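Local atomic coordinates of peptide-binding protein (Photobacterium damsela subsp. piscicida, PDB entry 6SQX), a protein that probably acts as a secreted cysteine endopeptidase of the NlpC/P60 type that cleaves the peptidoglycan of potentially competing bacteria. Residues 351-365 with 462-474. Numbering follows the deposited sequence.
Sequences GQIYSMYDQSEEQRK and LWNAVGFNTTLLT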
loop_
_atom_site.group_PDB
_atom_site.type_symbol
_atom_site.label_atom_id
_atom_site.label_comp_id
_atom_site.label_asym_id
_atom_site.label_seq_id
_atom_site.Cartn_x
_atom_site.Cartn_y
_atom_site.Cartn_z
ATOM N N GLY A 351 11.830 -4.056 -9.863
ATOM C CA GLY A 351 12.960 -4.867 -10.276
ATOM C C GLY A 351 12.645 -5.427 -11.640
ATOM O O GLY A 351 11.624 -5.085 -12.226
ATOM N N GLN A 352 13.535 -6.289 -12.140
ATOM C CA GLN A 352 13.324 -6.978 -13.411
ATOM C C GLN A 352 12.348 -8.134 -13.192
ATOM O O GLN A 352 12.677 -9.108 -12.510
ATOM C CB GLN A 352 14.665 -7.508 -13.905
ATOM C CG GLN A 352 14.549 -8.488 -15.021
ATOM C CD GLN A 352 14.000 -7.856 -16.265
ATOM O OE1 GLN A 352 14.628 -6.959 -16.839
ATOM N NE2 GLN A 352 12.827 -8.327 -16.708
ATOM N N ILE A 353 11.157 -8.040 -13.785
ATOM C CA ILE A 353 10.157 -9.089 -13.613
ATOM C C ILE A 353 10.601 -10.353 -14.337
ATOM O O ILE A 353 11.200 -10.304 -15.423
ATOM C CB ILE A 353 8.778 -8.619 -14.103
ATOM C CG1 ILE A 353 7.684 -9.555 -13.589
ATOM C CG2 ILE A 353 8.718 -8.518 -15.644
ATOM C CD1 ILE A 353 6.285 -8.985 -13.781
ATOM N N TYR A 354 10.328 -11.498 -13.729
ATOM C CA TYR A 354 10.536 -12.807 -14.331
ATOM C C TYR A 354 9.175 -13.482 -14.390
ATOM O O TYR A 354 8.632 -13.890 -13.351
ATOM C CB TYR A 354 11.524 -13.627 -13.504
ATOM C CG TYR A 354 11.728 -15.015 -14.041
ATOM C CD1 TYR A 354 12.260 -15.220 -15.311
ATOM C CD2 TYR A 354 11.385 -16.127 -13.285
ATOM C CE1 TYR A 354 12.437 -16.490 -15.803
ATOM C CE2 TYR A 354 11.566 -17.412 -13.773
ATOM C CZ TYR A 354 12.083 -17.584 -15.037
ATOM O OH TYR A 354 12.280 -18.853 -15.533
ATOM N N SER A 355 8.622 -13.604 -15.594
ATOM C CA SER A 355 7.306 -14.201 -15.785
ATOM C C SER A 355 7.416 -15.712 -15.962
ATOM O O SER A 355 8.190 -16.207 -16.792
ATOM C CB SER A 355 6.604 -13.596 -17.001
ATOM O OG SER A 355 5.514 -14.415 -17.415
ATOM N N MET A 356 6.602 -16.443 -15.207
ATOM C CA MET A 356 6.515 -17.895 -15.291
ATOM C C MET A 356 5.216 -18.326 -15.962
ATOM O O MET A 356 4.730 -19.436 -15.739
ATOM C CB MET A 356 6.668 -18.513 -13.901
ATOM C CG MET A 356 8.108 -18.506 -13.423
ATOM S SD MET A 356 8.305 -18.843 -11.669
ATOM C CE MET A 356 8.162 -17.173 -11.053
ATOM N N TYR A 357 4.663 -17.440 -16.797
ATOM C CA TYR A 357 3.481 -17.735 -17.609
ATOM C C TYR A 357 3.628 -19.024 -18.413
ATOM O O TYR A 357 2.659 -19.770 -18.588
ATOM C CB TYR A 357 3.265 -16.564 -18.578
ATOM C CG TYR A 357 2.234 -16.796 -19.664
ATOM C CD1 TYR A 357 0.883 -16.683 -19.400
ATOM C CD2 TYR A 357 2.618 -17.085 -20.964
ATOM C CE1 TYR A 357 -0.073 -16.877 -20.375
ATOM C CE2 TYR A 357 1.673 -17.289 -21.948
ATOM C CZ TYR A 357 0.327 -17.172 -21.656
ATOM O OH TYR A 357 -0.615 -17.368 -22.646
ATOM N N ASP A 358 4.811 -19.289 -18.951
ATOM C CA ASP A 358 4.948 -20.474 -19.783
ATOM C C ASP A 358 5.399 -21.696 -18.999
ATOM O O ASP A 358 5.844 -22.671 -19.603
ATOM C CB ASP A 358 5.869 -20.198 -20.975
ATOM C CG ASP A 358 7.231 -19.708 -20.557
ATOM O OD1 ASP A 358 7.442 -19.445 -19.348
ATOM O OD2 ASP A 358 8.099 -19.580 -21.451
ATOM N N GLN A 359 5.289 -21.675 -17.671
ATOM C CA GLN A 359 5.873 -22.722 -16.846
ATOM C C GLN A 359 4.813 -23.418 -16.007
ATOM O O GLN A 359 3.878 -22.784 -15.516
ATOM C CB GLN A 359 6.993 -22.178 -15.982
ATOM C CG GLN A 359 7.943 -21.329 -16.794
ATOM C CD GLN A 359 9.323 -21.319 -16.229
ATOM O OE1 GLN A 359 9.831 -22.353 -15.784
ATOM N NE2 GLN A 359 9.961 -20.149 -16.250
ATOM N N SER A 360 4.961 -24.731 -15.866
ATOM C CA SER A 360 3.949 -25.530 -15.200
ATOM C C SER A 360 4.015 -25.324 -13.691
ATOM O O SER A 360 4.970 -24.759 -13.151
ATOM C CB SER A 360 4.169 -27.010 -15.497
ATOM O OG SER A 360 5.373 -27.466 -14.897
ATOM N N GLU A 361 2.971 -25.802 -13.009
ATOM C CA GLU A 361 2.998 -25.832 -11.552
ATOM C C GLU A 361 4.261 -26.507 -11.051
ATOM O O GLU A 361 4.915 -26.019 -10.121
ATOM C CB GLU A 361 1.776 -26.581 -11.029
ATOM C CG GLU A 361 1.798 -26.820 -9.543
ATOM C CD GLU A 361 0.544 -27.510 -9.044
ATOM O OE1 GLU A 361 -0.362 -27.784 -9.869
ATOM O OE2 GLU A 361 0.464 -27.761 -7.817
ATOM N N GLU A 362 4.625 -27.631 -11.668
ATOM C CA GLU A 362 5.818 -28.341 -11.244
ATOM C C GLU A 362 7.056 -27.466 -11.381
ATOM O O GLU A 362 7.890 -27.413 -10.470
ATOM C CB GLU A 362 5.959 -29.636 -12.048
ATOM C CG GLU A 362 4.892 -30.696 -11.730
ATOM C CD GLU A 362 3.445 -30.284 -12.098
ATOM O OE1 GLU A 362 2.508 -30.691 -11.356
ATOM O OE2 GLU A 362 3.243 -29.568 -13.120
ATOM N N GLN A 363 7.191 -26.757 -12.507
ATOM C CA GLN A 363 8.363 -25.909 -12.711
ATOM C C GLN A 363 8.378 -24.736 -11.738
ATOM O O GLN A 363 9.442 -24.370 -11.219
ATOM C CB GLN A 363 8.403 -25.401 -14.152
ATOM C CG GLN A 363 8.788 -26.452 -15.152
ATOM C CD GLN A 363 8.591 -25.977 -16.570
ATOM O OE1 GLN A 363 7.498 -25.551 -16.942
ATOM N NE2 GLN A 363 9.651 -26.040 -17.372
ATOM N N ARG A 364 7.207 -24.133 -11.481
ATOM C CA ARG A 364 7.128 -23.027 -10.530
ATOM C C ARG A 364 7.549 -23.475 -9.134
ATOM O O ARG A 364 8.292 -22.763 -8.441
ATOM C CB ARG A 364 5.702 -22.453 -10.512
ATOM C CG ARG A 364 5.301 -21.764 -11.824
ATOM C CD ARG A 364 3.808 -21.561 -11.906
ATOM N NE ARG A 364 3.423 -20.898 -13.152
ATOM C CZ ARG A 364 2.224 -20.383 -13.397
ATOM N NH1 ARG A 364 1.271 -20.463 -12.492
ATOM N NH2 ARG A 364 1.984 -19.774 -14.568
ATOM N N LYS A 365 7.072 -24.647 -8.696
ATOM C CA LYS A 365 7.461 -25.140 -7.381
ATOM C C LYS A 365 8.942 -25.495 -7.342
ATOM O O LYS A 365 9.606 -25.285 -6.323
ATOM C CB LYS A 365 6.604 -26.334 -7.008
ATOM C CG LYS A 365 5.188 -25.944 -6.692
ATOM C CD LYS A 365 4.353 -27.129 -6.238
ATOM C CE LYS A 365 3.018 -26.637 -5.679
ATOM N NZ LYS A 365 2.061 -27.747 -5.435
ATOM N N LEU A 462 -3.201 -20.768 -6.204
ATOM C CA LEU A 462 -2.351 -19.691 -6.710
ATOM C C LEU A 462 -1.213 -20.227 -7.567
ATOM O O LEU A 462 -0.713 -19.512 -8.447
ATOM C CB LEU A 462 -1.784 -18.855 -5.561
ATOM C CG LEU A 462 -2.699 -17.766 -5.016
ATOM C CD1 LEU A 462 -3.926 -18.344 -4.328
ATOM C CD2 LEU A 462 -1.921 -16.843 -4.070
ATOM N N TRP A 463 -0.782 -21.474 -7.332
ATOM C CA TRP A 463 0.263 -22.062 -8.179
ATOM C C TRP A 463 -0.188 -22.237 -9.615
ATOM O O TRP A 463 0.670 -22.412 -10.493
ATOM C CB TRP A 463 0.678 -23.445 -7.660
ATOM C CG TRP A 463 1.485 -23.413 -6.394
ATOM C CD1 TRP A 463 1.066 -23.779 -5.128
ATOM C CD2 TRP A 463 2.851 -22.995 -6.260
ATOM N NE1 TRP A 463 2.095 -23.613 -4.245
ATOM C CE2 TRP A 463 3.198 -23.130 -4.900
ATOM C CE3 TRP A 463 3.808 -22.502 -7.161
ATOM C CZ2 TRP A 463 4.474 -22.823 -4.417
ATOM C CZ3 TRP A 463 5.074 -22.208 -6.691
ATOM C CH2 TRP A 463 5.405 -22.374 -5.324
ATOM N N ASN A 464 -1.503 -22.223 -9.872
ATOM C CA ASN A 464 -2.026 -22.400 -11.224
ATOM C C ASN A 464 -2.478 -21.091 -11.860
ATOM O O ASN A 464 -3.112 -21.114 -12.925
ATOM C CB ASN A 464 -3.164 -23.426 -11.231
ATOM C CG ASN A 464 -2.716 -24.789 -10.783
ATOM O OD1 ASN A 464 -3.321 -25.384 -9.860
ATOM N ND2 ASN A 464 -1.638 -25.298 -11.400
ATOM N N ALA A 465 -2.153 -19.948 -11.251
ATOM C CA ALA A 465 -2.547 -18.662 -11.819
ATOM C C ALA A 465 -1.968 -18.508 -13.225
ATOM O O ALA A 465 -0.841 -18.929 -13.498
ATOM C CB ALA A 465 -2.067 -17.529 -10.896
ATOM N N VAL A 466 -2.743 -17.895 -14.120
ATOM C CA VAL A 466 -2.256 -17.720 -15.488
ATOM C C VAL A 466 -1.008 -16.847 -15.488
ATOM O O VAL A 466 -0.002 -17.158 -16.144
ATOM C CB VAL A 466 -3.368 -17.148 -16.384
ATOM C CG1 VAL A 466 -2.801 -16.819 -17.748
ATOM C CG2 VAL A 466 -4.540 -18.156 -16.512
ATOM N N GLY A 467 -1.063 -15.738 -14.750
ATOM C CA GLY A 467 0.089 -14.883 -14.516
ATOM C C GLY A 467 0.742 -15.235 -13.191
ATOM O O GLY A 467 0.069 -15.360 -12.155
ATOM N N PHE A 468 2.061 -15.376 -13.223
ATOM C CA PHE A 468 2.797 -15.782 -12.029
ATOM C C PHE A 468 4.222 -15.302 -12.233
ATOM O O PHE A 468 4.856 -15.671 -13.225
ATOM C CB PHE A 468 2.731 -17.316 -11.931
ATOM C CG PHE A 468 3.303 -17.895 -10.653
ATOM C CD1 PHE A 468 4.675 -17.928 -10.418
ATOM C CD2 PHE A 468 2.460 -18.434 -9.704
ATOM C CE1 PHE A 468 5.190 -18.476 -9.244
ATOM C CE2 PHE A 468 2.960 -18.975 -8.521
ATOM C CZ PHE A 468 4.319 -18.988 -8.277
ATOM N N ASN A 469 4.721 -14.455 -11.344
ATOM C CA ASN A 469 5.976 -13.750 -11.598
ATOM C C ASN A 469 6.767 -13.635 -10.311
ATOM O O ASN A 469 6.200 -13.618 -9.229
ATOM C CB ASN A 469 5.775 -12.301 -12.077
ATOM C CG ASN A 469 4.652 -12.166 -13.080
ATOM O OD1 ASN A 469 4.799 -12.568 -14.237
ATOM N ND2 ASN A 469 3.518 -11.623 -12.653
ATOM N N THR A 470 8.077 -13.525 -10.432
ATOM C CA THR A 470 8.931 -13.120 -9.331
ATOM C C THR A 470 9.689 -11.863 -9.727
ATOM O O THR A 470 10.083 -11.705 -10.896
ATOM C CB THR A 470 9.937 -14.218 -8.915
ATOM O OG1 THR A 470 10.717 -14.613 -10.047
ATOM C CG2 THR A 470 9.207 -15.429 -8.325
ATOM N N THR A 471 9.912 -10.976 -8.762
ATOM C CA THR A 471 10.649 -9.733 -8.988
ATOM C C THR A 471 11.634 -9.545 -7.841
ATOM O O THR A 471 11.220 -9.334 -6.696
ATOM C CB THR A 471 9.676 -8.546 -9.065
ATOM O OG1 THR A 471 8.637 -8.813 -10.026
ATOM C CG2 THR A 471 10.424 -7.238 -9.405
ATOM N N LEU A 472 12.928 -9.586 -8.123
ATOM C CA LEU A 472 13.923 -9.281 -7.100
ATOM C C LEU A 472 13.935 -7.786 -6.819
ATOM O O LEU A 472 13.885 -6.976 -7.743
ATOM C CB LEU A 472 15.311 -9.639 -7.632
ATOM C CG LEU A 472 15.666 -11.102 -7.742
ATOM C CD1 LEU A 472 17.113 -11.232 -8.291
ATOM C CD2 LEU A 472 15.530 -11.741 -6.393
ATOM N N LEU A 473 14.094 -7.406 -5.552
ATOM C CA LEU A 473 14.213 -6.005 -5.186
ATOM C C LEU A 473 15.656 -5.524 -5.140
ATOM O O LEU A 473 15.895 -4.312 -5.174
ATOM C CB LEU A 473 13.597 -5.768 -3.810
ATOM C CG LEU A 473 12.120 -6.120 -3.704
ATOM C CD1 LEU A 473 11.669 -5.810 -2.284
ATOM C CD2 LEU A 473 11.286 -5.306 -4.711
ATOM N N THR A 474 16.617 -6.437 -5.096
ATOM C CA THR A 474 18.008 -6.100 -4.816
ATOM C C THR A 474 18.646 -5.230 -5.888
ATOM O O THR A 474 19.767 -4.743 -5.679
ATOM C CB THR A 474 18.795 -7.386 -4.587
ATOM O OG1 THR A 474 18.474 -8.330 -5.620
ATOM C CG2 THR A 474 18.427 -7.985 -3.221
HETATM O O HOH W 1 15.696 -6.917 -10.409
HETATM O O HOH W 2 13.789 -10.259 -10.717
HETATM O O HOH W 3 3.178 -13.927 -15.945
HETATM O O HOH W 4 0.150 -19.533 -17.453
HETATM O O HOH W 5 -2.531 -27.400 -7.798
#
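With CG trans to the carbonyl carbon (chi1 -67°) and the chain straight from CG to NE, Arg364 reaches from its helix across Phe468, whose own CG lies trans to N (chi1 -173°) and turns the ring beneath it. Arg364 CD sits over the ring face, 4.0 Å from the Phe468 centroid, a CH-pi contact, while Phe468 CB covers the centre of one guanidinium face. Both terminal nitrogens converge on a single oxygen: Arg364 NH1 lies 2.8 Å from Ala465 O, on a lone pair, and Arg364 NH2 bonds the same atom. NH1 also donates to Trp463 O from above that carbonyl plane, and NE and NH2 share Met356 O. Five bonds to three carbonyls thus fix the guanidinium's rotation and tie the 356-359 type I turn to residues 463-465, where a 3-10 segment ends ahead of strand 467-472. One helix residue on, the extended Lys365 lies across the Trp463 indole, CE 3.4 Å from the centroid of the five-membered ring. Its NZ makes a cation-pi contact there and a salt bridge to Glu361 OE2; Asn464 ND2 meets Glu361 OE1 (3.2 Å) from above the carboxylate plane. Met356 CE touches the Phe468 ring edge and presses on Thr470 CG2, a tight 3.4 Å. Between the strands, Tyr354 N lies 2.9 Å from Thr470 O, Thr470 N donates back to Tyr354 O, and Met356 N donates to Phe468 O. Strand 353-355 is an outermost strand of the NlpC/P60 domain's antiparallel sheet: strand 467-472 separates it from strand 382-387, helix 343-349 packs on Ile353, and Leu367 and Leu368 of helix 361-370 cover Met356 and Phe468, respectively.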